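Long-range contacts in NAD_Gly3P_dh, NAD-dependent glycerol-3-phosphate dehydrogenase (Streptosporangium roseum, PDB 5OCM), which acts as an imine reductase, probably drawing hydride from NADPH to turn imines into amines: residues D5-G10 and A57-L62; F132-G137 and G155-G160; T264-A269 and A280-Q285. All coordinates share one frame; numbering follows the deposited sequence.

Contact 1 of 3, residues D5-G10 and A57-L62; sequences DVTVLG and AEASPL
The hydroxyl OG1 of T7 is the best-held polar atom here, with two partners: it is hydrogen-bonded to the carbonyl O of A56, just before 57-62, and sits 2.7 Å from OG of S60, whose single proton may go to T7 OG1 or to OG1 of T4. Both hydroxyls sit anti to their own carbonyl carbon (chi1 -71° in T7, -47° in S60), which brings the two oxygens together between the segments, in a buried position. With T4, the two side chains belong to a short run of hydroxyls.

T7 N meets L62 O at 3.0 Å, a straight bond that arrives nearly along the C=O axis, and the same oxygen takes a CA-H...O contact from V6 CA at 3.4 Å. Beside it V6 and L62 run in the same direction, CG2 of V6 touching CD2 of L62 at 4.0 Å. At the exposed end CD of P61 rests on D5 O, 3.6 Å away.

T7 is also backbone-bonded to V64, so strand 6-9 pairs in parallel with strand 62-65. Strand 6-9 runs out at L9, and G10, which follows, touches the NADP+, as at the glycine-rich turn after the first strand of a Rossmann fold.

Contact 2 of 3, residues F132-G137 and G155-G160; sequences FLLYSG and GTTYLG
Strands 132-136 and 155-160 lie side by side in parallel, and the backbone ladder is firmest in its middle and far half. T157 N gives to L133 O at 2.8 Å, Y135 N to T157 O at 2.9 Å, and L159 N to Y135 O at 2.8 Å, all three reaching the oxygen nearly along the C=O axis. The near end is slacker: L133 N to G155 O is a weak bond, and G155 O is itself less surely placed.

On one face the F132 ring turns its edge to CG2 of T157, and L134 CB packs on L159 CD1 at 3.9 Å; F204 of the second subunit packs against all four. On the other face the Y135 ring crosses T156 obliquely, CE1 to CG2 3.8 Å. A water joins Y135 OH to OG1 of T156, whose partner in the protein is G153 O.

The two strands and helix 139-149 between them make a beta-alpha-beta unit that ends the sheet of the nucleotide-binding domain, 155-160 being its outermost strand.

That edge is the more open side, with T157, Y158 and L159 all partly exposed. Y158, CG anti to its backbone N (chi1 176°), swings along the strand so that OH donates to G137 O at 2.6 Å, while G160 N stands over its ring centre. G137 N closes the ladder on G160 O at 2.9 Å.

Contact 3 of 3, residues T264-A269 and A280-Q285; sequences TLADRA and AAMIEQ
In the helical C-terminal domain, the turn of 3-10 helix at 280-282 and the short helix 283-286 pack against one side of helix 257-271. M282 does the buried work. Its chain bends twice (chi2 -64°, chi3 -56°), which brings CE to 3.8 Å from CB of L265 and 3.5 Å from L265 O, while SD lies 3.8 Å from CB of A269.

Q285 covers the neighbouring turn. Bent at chi2 (-52°), it lays its amide obliquely across R268, OE1 coming to 3.2 Å from CB of R268 and NE2 facing A269 N at 3.8 Å. One water bridges the segments on the outside: it accepts from R268 NH2 at the edge of the guanidinium and donates to both OE1 and the backbone O of Q285, the latter at 2.8 Å. An alanine for Q285, lacking the amide, would probably leave the water less firmly held and the stem of R268 less covered.

R268 NH1 is salt-bridged to E257 of the second subunit, and NH2 also bonds S290 OG. No direct hydrogen bond joins the two segments, so their attachment rests on apolar and van der Waals packing plus one water, with the arginine's charge directed to the dimer partner.

Overall arrangement
Contacts 1 and 2 belong to one sheet, in the nucleotide-binding domain: contact 1 pairs neighbouring strands near its middle, contact 2 the last two at one end. Their centres are about 20 Å apart and their nearest atoms about 8 Å. Contact 3 sits in the C-terminal domain, its centre about 48 Å from that of contact 1 and about 32 Å from that of contact 2. The cofactor touches contact 1 at G10, whereas the side chain of L133 in contact 2 is about 9 Å from a bound NADP. The side chains of F132 and A266 each lie about 10 Å from a bound trifluoroacetophenone hydrate. Contacts 2 and 3 both meet the second subunit.

Contact 1 of 3, residues D5-G10 and A57-L62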
loop_
_atom_site.group_PDB
_atom_site.type_symbol
_atom_site.label_atom_id
_atom_site.label_comp_id
_atom_site.label_asym_id
_atom_site.label_seq_id
_atom_site.Cartn_x
_atom_site.Cartn_y
_atom_site.Cartn_z
ATOM N N ASP A 5 18.617 -29.432 -16.544
ATOM C CA ASP A 5 17.608 -29.608 -15.496
ATOM C C ASP A 5 16.363 -28.754 -15.735
ATOM O O ASP A 5 15.270 -29.146 -15.359
ATOM C CB ASP A 5 18.211 -29.223 -14.131
ATOM C CG ASP A 5 19.408 -30.064 -13.760
ATOM O OD1 ASP A 5 19.357 -31.266 -13.914
ATOM O OD2 ASP A 5 20.411 -29.509 -13.333
ATOM N N VAL A 6 16.559 -27.569 -16.338
ATOM C CA VAL A 6 15.492 -26.609 -16.520
ATOM C C VAL A 6 15.742 -25.779 -17.774
ATOM O O VAL A 6 16.868 -25.467 -18.091
ATOM C CB VAL A 6 15.276 -25.752 -15.230
ATOM C CG1 VAL A 6 16.462 -24.946 -14.952
ATOM C CG2 VAL A 6 14.086 -24.824 -15.381
ATOM N N THR A 7 14.681 -25.516 -18.520
ATOM C CA THR A 7 14.650 -24.643 -19.692
ATOM C C THR A 7 13.827 -23.375 -19.375
ATOM O O THR A 7 12.771 -23.478 -18.755
ATOM C CB THR A 7 14.058 -25.374 -20.905
ATOM O OG1 THR A 7 15.024 -26.374 -21.336
ATOM C CG2 THR A 7 13.787 -24.413 -22.054
ATOM N N VAL A 8 14.347 -22.203 -19.778
ATOM C CA VAL A 8 13.620 -20.981 -19.744
ATOM C C VAL A 8 13.397 -20.501 -21.192
ATOM O O VAL A 8 14.374 -20.326 -21.974
ATOM C CB VAL A 8 14.332 -19.879 -18.936
ATOM C CG1 VAL A 8 13.534 -18.568 -18.973
ATOM C CG2 VAL A 8 14.552 -20.360 -17.499
ATOM N N LEU A 9 12.119 -20.339 -21.560
ATOM C CA LEU A 9 11.719 -19.735 -22.817
ATOM C C LEU A 9 11.236 -18.321 -22.553
ATOM O O LEU A 9 10.242 -18.134 -21.856
ATOM C CB LEU A 9 10.588 -20.529 -23.463
ATOM C CG LEU A 9 10.805 -22.030 -23.601
ATOM C CD1 LEU A 9 9.575 -22.718 -24.189
ATOM C CD2 LEU A 9 12.022 -22.344 -24.461
ATOM N N GLY A 10 11.950 -17.353 -23.116
ATOM C CA GLY A 10 11.661 -15.940 -22.976
ATOM C C GLY A 10 12.707 -15.279 -22.107
ATOM O O GLY A 10 12.824 -15.605 -20.923
ATOM N N ALA A 57 13.059 -26.826 -25.422
ATOM C CA ALA A 57 12.072 -27.614 -24.734
ATOM C C ALA A 57 12.518 -29.073 -24.572
ATOM O O ALA A 57 12.320 -29.665 -23.500
ATOM C CB ALA A 57 10.726 -27.532 -25.421
ATOM N N GLU A 58 13.201 -29.584 -25.596
ATOM C CA GLU A 58 13.644 -30.973 -25.587
ATOM C C GLU A 58 14.759 -31.234 -24.604
ATOM O O GLU A 58 15.002 -32.378 -24.273
ATOM C CB GLU A 58 14.178 -31.418 -26.993
ATOM C CG GLU A 58 13.118 -31.751 -27.988
ATOM C CD GLU A 58 13.663 -32.132 -29.362
ATOM O OE1 GLU A 58 14.803 -31.755 -29.765
ATOM O OE2 GLU A 58 12.880 -32.812 -30.045
ATOM N N ALA A 59 15.446 -30.185 -24.132
ATOM C CA ALA A 59 16.650 -30.356 -23.311
ATOM C C ALA A 59 16.386 -30.694 -21.845
ATOM O O ALA A 59 17.284 -31.240 -21.178
ATOM C CB ALA A 59 17.481 -29.113 -23.409
ATOM N N SER A 60 15.187 -30.380 -21.333
ATOM C CA SER A 60 14.951 -30.452 -19.900
ATOM C C SER A 60 13.630 -31.101 -19.521
ATOM O O SER A 60 12.662 -31.001 -20.267
ATOM C CB SER A 60 14.953 -29.024 -19.264
ATOM O OG SER A 60 16.074 -28.252 -19.722
ATOM N N PRO A 61 13.545 -31.666 -18.317
ATOM C CA PRO A 61 12.251 -32.185 -17.839
ATOM C C PRO A 61 11.313 -31.119 -17.286
ATOM O O PRO A 61 10.148 -31.443 -17.025
ATOM C CB PRO A 61 12.651 -33.122 -16.690
ATOM C CG PRO A 61 13.957 -32.597 -16.216
ATOM C CD PRO A 61 14.651 -32.044 -17.422
ATOM N N LEU A 62 11.798 -29.903 -17.096
ATOM C CA LEU A 62 11.027 -28.781 -16.527
ATOM C C LEU A 62 11.240 -27.605 -17.475
ATOM O O LEU A 62 12.389 -27.210 -17.726
ATOM C CB LEU A 62 11.516 -28.442 -15.136
ATOM C CG LEU A 62 10.819 -27.340 -14.389
ATOM C CD1 LEU A 62 9.439 -27.761 -14.048
ATOM C CD2 LEU A 62 11.500 -26.921 -13.119
#

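Contact 2 of 3, residues F132-G137 and G155-G160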
loop_
_atom_site.group_PDB
_atom_site.type_symbol
_atom_site.label_atom_id
_atom_site.label_comp_id
_atom_site.label_asym_id
_atom_site.label_seq_id
_atom_site.Cartn_x
_atom_site.Cartn_y
_atom_site.Cartn_z
ATOM N N PHE A 132 8.537 -13.688 -3.850
ATOM C CA PHE A 132 7.269 -14.378 -3.595
ATOM C C PHE A 132 6.700 -14.838 -4.938
ATOM O O PHE A 132 6.607 -14.038 -5.854
ATOM C CB PHE A 132 6.443 -13.193 -2.989
ATOM C CG PHE A 132 5.066 -13.499 -2.531
ATOM C CD1 PHE A 132 4.735 -14.726 -2.001
ATOM C CD2 PHE A 132 4.106 -12.477 -2.512
ATOM C CE1 PHE A 132 3.453 -14.952 -1.515
ATOM C CE2 PHE A 132 2.827 -12.713 -2.092
ATOM C CZ PHE A 132 2.503 -13.913 -1.533
ATOM N N LEU A 133 6.358 -16.123 -5.063
ATOM C CA LEU A 133 5.788 -16.649 -6.304
ATOM C C LEU A 133 4.653 -17.590 -5.962
ATOM O O LEU A 133 4.737 -18.367 -4.993
ATOM C CB LEU A 133 6.853 -17.390 -7.139
ATOM C CG LEU A 133 8.008 -16.574 -7.685
ATOM C CD1 LEU A 133 9.186 -16.612 -6.651
ATOM C CD2 LEU A 133 8.539 -17.145 -8.996
ATOM N N LEU A 134 3.603 -17.552 -6.778
ATOM C CA LEU A 134 2.354 -18.307 -6.499
ATOM C C LEU A 134 2.153 -19.312 -7.623
ATOM O O LEU A 134 2.341 -18.962 -8.773
ATOM C CB LEU A 134 1.171 -17.365 -6.495
ATOM C CG LEU A 134 1.308 -16.138 -5.635
ATOM C CD1 LEU A 134 0.059 -15.266 -5.710
ATOM C CD2 LEU A 134 1.583 -16.521 -4.193
ATOM N N TYR A 135 1.744 -20.536 -7.266
ATOM C CA TYR A 135 1.554 -21.591 -8.279
ATOM C C TYR A 135 0.188 -22.231 -8.087
ATOM O O TYR A 135 -0.272 -22.420 -6.944
ATOM C CB TYR A 135 2.622 -22.673 -8.111
ATOM C CG TYR A 135 3.977 -22.219 -8.505
ATOM C CD1 TYR A 135 4.800 -21.547 -7.608
ATOM C CD2 TYR A 135 4.433 -22.373 -9.812
ATOM C CE1 TYR A 135 6.031 -21.046 -8.000
ATOM C CE2 TYR A 135 5.640 -21.884 -10.220
ATOM C CZ TYR A 135 6.462 -21.236 -9.295
ATOM O OH TYR A 135 7.648 -20.716 -9.669
ATOM N N SER A 136 -0.417 -22.604 -9.211
ATOM C CA SER A 136 -1.633 -23.389 -9.203
ATOM C C SER A 136 -1.551 -24.482 -10.191
ATOM O O SER A 136 -0.827 -24.396 -11.207
ATOM C CB SER A 136 -2.841 -22.520 -9.607
ATOM O OG SER A 136 -2.876 -21.376 -8.836
ATOM N N GLY A 137 -2.314 -25.536 -9.918
ATOM C CA GLY A 137 -2.302 -26.752 -10.775
ATOM C C GLY A 137 -2.218 -27.956 -9.866
ATOM O O GLY A 137 -2.508 -27.863 -8.674
ATOM N N GLY A 155 9.783 -17.588 -1.029
ATOM C CA GLY A 155 8.355 -17.354 -0.922
ATOM C C GLY A 155 7.510 -18.060 -1.949
ATOM O O GLY A 155 6.376 -17.704 -2.165
ATOM N N THR A 156 8.051 -19.099 -2.560
ATOM C CA THR A 156 7.315 -19.986 -3.431
ATOM C C THR A 156 6.168 -20.658 -2.650
ATOM O O THR A 156 6.398 -21.268 -1.601
ATOM C CB THR A 156 8.294 -20.999 -4.027
ATOM O OG1 THR A 156 9.160 -20.272 -4.928
ATOM C CG2 THR A 156 7.588 -22.110 -4.756
ATOM N N THR A 157 4.926 -20.513 -3.140
ATOM C CA THR A 157 3.759 -21.013 -2.442
ATOM C C THR A 157 2.709 -21.585 -3.397
ATOM O O THR A 157 2.545 -21.130 -4.548
ATOM C CB THR A 157 3.185 -19.980 -1.371
ATOM O OG1 THR A 157 1.849 -19.595 -1.622
ATOM C CG2 THR A 157 3.999 -18.792 -1.177
ATOM N N TYR A 158 2.018 -22.619 -2.925
ATOM C CA TYR A 158 0.995 -23.319 -3.719
ATOM C C TYR A 158 -0.384 -22.845 -3.345
ATOM O O TYR A 158 -0.751 -22.856 -2.147
ATOM C CB TYR A 158 1.098 -24.813 -3.463
ATOM C CG TYR A 158 0.057 -25.648 -4.130
ATOM C CD1 TYR A 158 0.052 -25.815 -5.507
ATOM C CD2 TYR A 158 -0.959 -26.271 -3.407
ATOM C CE1 TYR A 158 -0.901 -26.593 -6.152
ATOM C CE2 TYR A 158 -1.926 -27.036 -4.053
ATOM C CZ TYR A 158 -1.900 -27.192 -5.422
ATOM O OH TYR A 158 -2.858 -27.939 -6.060
ATOM N N LEU A 159 -1.187 -22.474 -4.322
ATOM C CA LEU A 159 -2.519 -21.922 -4.082
ATOM C C LEU A 159 -3.580 -22.957 -4.139
ATOM O O LEU A 159 -4.536 -22.854 -3.393
ATOM C CB LEU A 159 -2.902 -20.840 -5.087
ATOM C CG LEU A 159 -2.091 -19.552 -5.017
ATOM C CD1 LEU A 159 -2.495 -18.650 -6.147
ATOM C CD2 LEU A 159 -2.252 -18.805 -3.722
ATOM N N GLY A 160 -3.507 -23.909 -5.030
ATOM C CA GLY A 160 -4.621 -24.866 -5.198
ATOM C C GLY A 160 -4.636 -25.401 -6.584
ATOM O O GLY A 160 -3.812 -25.038 -7.442
HETATM O O HOH W 1 9.342 -20.291 -7.551
#

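Contact 3 of 3, residues T264-A269 and A280-Q285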
loop_
_atom_site.group_PDB
_atom_site.type_symbol
_atom_site.label_atom_id
_atom_site.label_comp_id
_atom_site.label_asym_id
_atom_site.label_seq_id
_atom_site.Cartn_x
_atom_site.Cartn_y
_atom_site.Cartn_z
ATOM N N THR A 264 -15.215 10.341 -4.160
ATOM C CA THR A 264 -16.368 9.874 -4.934
ATOM C C THR A 264 -16.848 8.530 -4.436
ATOM O O THR A 264 -18.059 8.297 -4.281
ATOM C CB THR A 264 -15.999 9.798 -6.429
ATOM O OG1 THR A 264 -15.787 11.143 -6.866
ATOM C CG2 THR A 264 -17.036 9.114 -7.279
ATOM N N LEU A 265 -15.918 7.610 -4.228
ATOM C CA LEU A 265 -16.307 6.268 -3.801
ATOM C C LEU A 265 -16.854 6.325 -2.387
ATOM O O LEU A 265 -17.892 5.676 -2.107
ATOM C CB LEU A 265 -15.104 5.322 -3.887
ATOM C CG LEU A 265 -14.652 4.916 -5.279
ATOM C CD1 LEU A 265 -13.227 4.318 -5.276
ATOM C CD2 LEU A 265 -15.569 3.917 -5.948
ATOM N N ALA A 266 -16.197 7.063 -1.489
ATOM C CA ALA A 266 -16.682 7.176 -0.145
ATOM C C ALA A 266 -18.097 7.866 -0.084
ATOM O O ALA A 266 -18.940 7.514 0.730
ATOM C CB ALA A 266 -15.706 7.910 0.725
ATOM N N ASP A 267 -18.328 8.821 -0.955
ATOM C CA ASP A 267 -19.640 9.499 -1.050
ATOM C C ASP A 267 -20.774 8.544 -1.381
ATOM O O ASP A 267 -21.898 8.789 -0.945
ATOM C CB ASP A 267 -19.620 10.625 -2.125
ATOM C CG ASP A 267 -18.959 11.871 -1.645
ATOM O OD1 ASP A 267 -18.738 12.056 -0.414
ATOM O OD2 ASP A 267 -18.650 12.670 -2.540
ATOM N N ARG A 268 -20.499 7.455 -2.086
ATOM C CA ARG A 268 -21.498 6.434 -2.323
ATOM C C ARG A 268 -21.885 5.718 -1.029
ATOM O O ARG A 268 -23.081 5.434 -0.805
ATOM C CB ARG A 268 -21.069 5.433 -3.368
ATOM C CG ARG A 268 -20.830 6.081 -4.713
ATOM C CD ARG A 268 -20.348 5.124 -5.728
ATOM N NE ARG A 268 -19.854 5.857 -6.890
ATOM C CZ ARG A 268 -19.195 5.312 -7.897
ATOM N NH1 ARG A 268 -18.791 6.077 -8.910
ATOM N NH2 ARG A 268 -18.899 4.000 -7.907
ATOM N N ALA A 269 -20.910 5.480 -0.150
ATOM C CA ALA A 269 -21.211 4.883 1.135
ATOM C C ALA A 269 -22.021 5.876 1.978
ATOM O O ALA A 269 -22.956 5.512 2.667
ATOM C CB ALA A 269 -19.927 4.506 1.861
ATOM N N ALA A 280 -14.093 -0.629 6.309
ATOM C CA ALA A 280 -14.337 -1.916 5.648
ATOM C C ALA A 280 -15.647 -2.000 4.925
ATOM O O ALA A 280 -15.797 -2.778 3.979
ATOM C CB ALA A 280 -14.171 -3.042 6.656
ATOM N N ALA A 281 -16.647 -1.215 5.344
ATOM C CA ALA A 281 -17.930 -1.138 4.652
ATOM C C ALA A 281 -17.791 -0.715 3.192
ATOM O O ALA A 281 -18.667 -1.024 2.349
ATOM C CB ALA A 281 -18.864 -0.219 5.382
ATOM N N MET A 282 -16.667 -0.067 2.848
ATOM C CA MET A 282 -16.357 0.284 1.465
ATOM C C MET A 282 -16.290 -0.904 0.532
ATOM O O MET A 282 -16.425 -0.718 -0.689
ATOM C CB MET A 282 -15.044 1.059 1.397
ATOM C CG MET A 282 -15.172 2.455 1.975
ATOM S SD MET A 282 -16.295 3.532 1.062
ATOM C CE MET A 282 -15.604 3.459 -0.558
ATOM N N ILE A 283 -16.139 -2.130 1.053
ATOM C CA ILE A 283 -16.180 -3.290 0.204
ATOM C C ILE A 283 -17.423 -3.288 -0.690
ATOM O O ILE A 283 -17.361 -3.755 -1.852
ATOM C CB ILE A 283 -16.169 -4.623 1.048
ATOM C CG1 ILE A 283 -16.052 -5.854 0.177
ATOM C CG2 ILE A 283 -17.385 -4.779 1.956
ATOM C CD1 ILE A 283 -14.706 -5.938 -0.498
ATOM N N GLU A 284 -18.549 -2.765 -0.170
ATOM C CA GLU A 284 -19.801 -2.778 -0.936
ATOM C C GLU A 284 -19.697 -1.921 -2.216
ATOM O O GLU A 284 -20.379 -2.195 -3.185
ATOM C CB GLU A 284 -20.989 -2.320 -0.080
ATOM C CG GLU A 284 -21.212 -3.207 1.142
ATOM C CD GLU A 284 -22.450 -2.930 1.947
ATOM O OE1 GLU A 284 -23.056 -1.896 1.729
ATOM O OE2 GLU A 284 -22.798 -3.781 2.783
ATOM N N GLN A 285 -18.802 -0.927 -2.236
ATOM C CA GLN A 285 -18.606 -0.126 -3.445
ATOM C C GLN A 285 -17.784 -0.816 -4.531
ATOM O O GLN A 285 -17.776 -0.368 -5.664
ATOM C CB GLN A 285 -17.988 1.218 -3.093
ATOM C CG GLN A 285 -18.807 1.974 -2.044
ATOM C CD GLN A 285 -20.274 2.067 -2.455
ATOM O OE1 GLN A 285 -20.598 2.237 -3.654
ATOM N NE2 GLN A 285 -21.164 1.912 -1.492
HETATM O O HOH W 2 -19.258 2.004 -6.121
#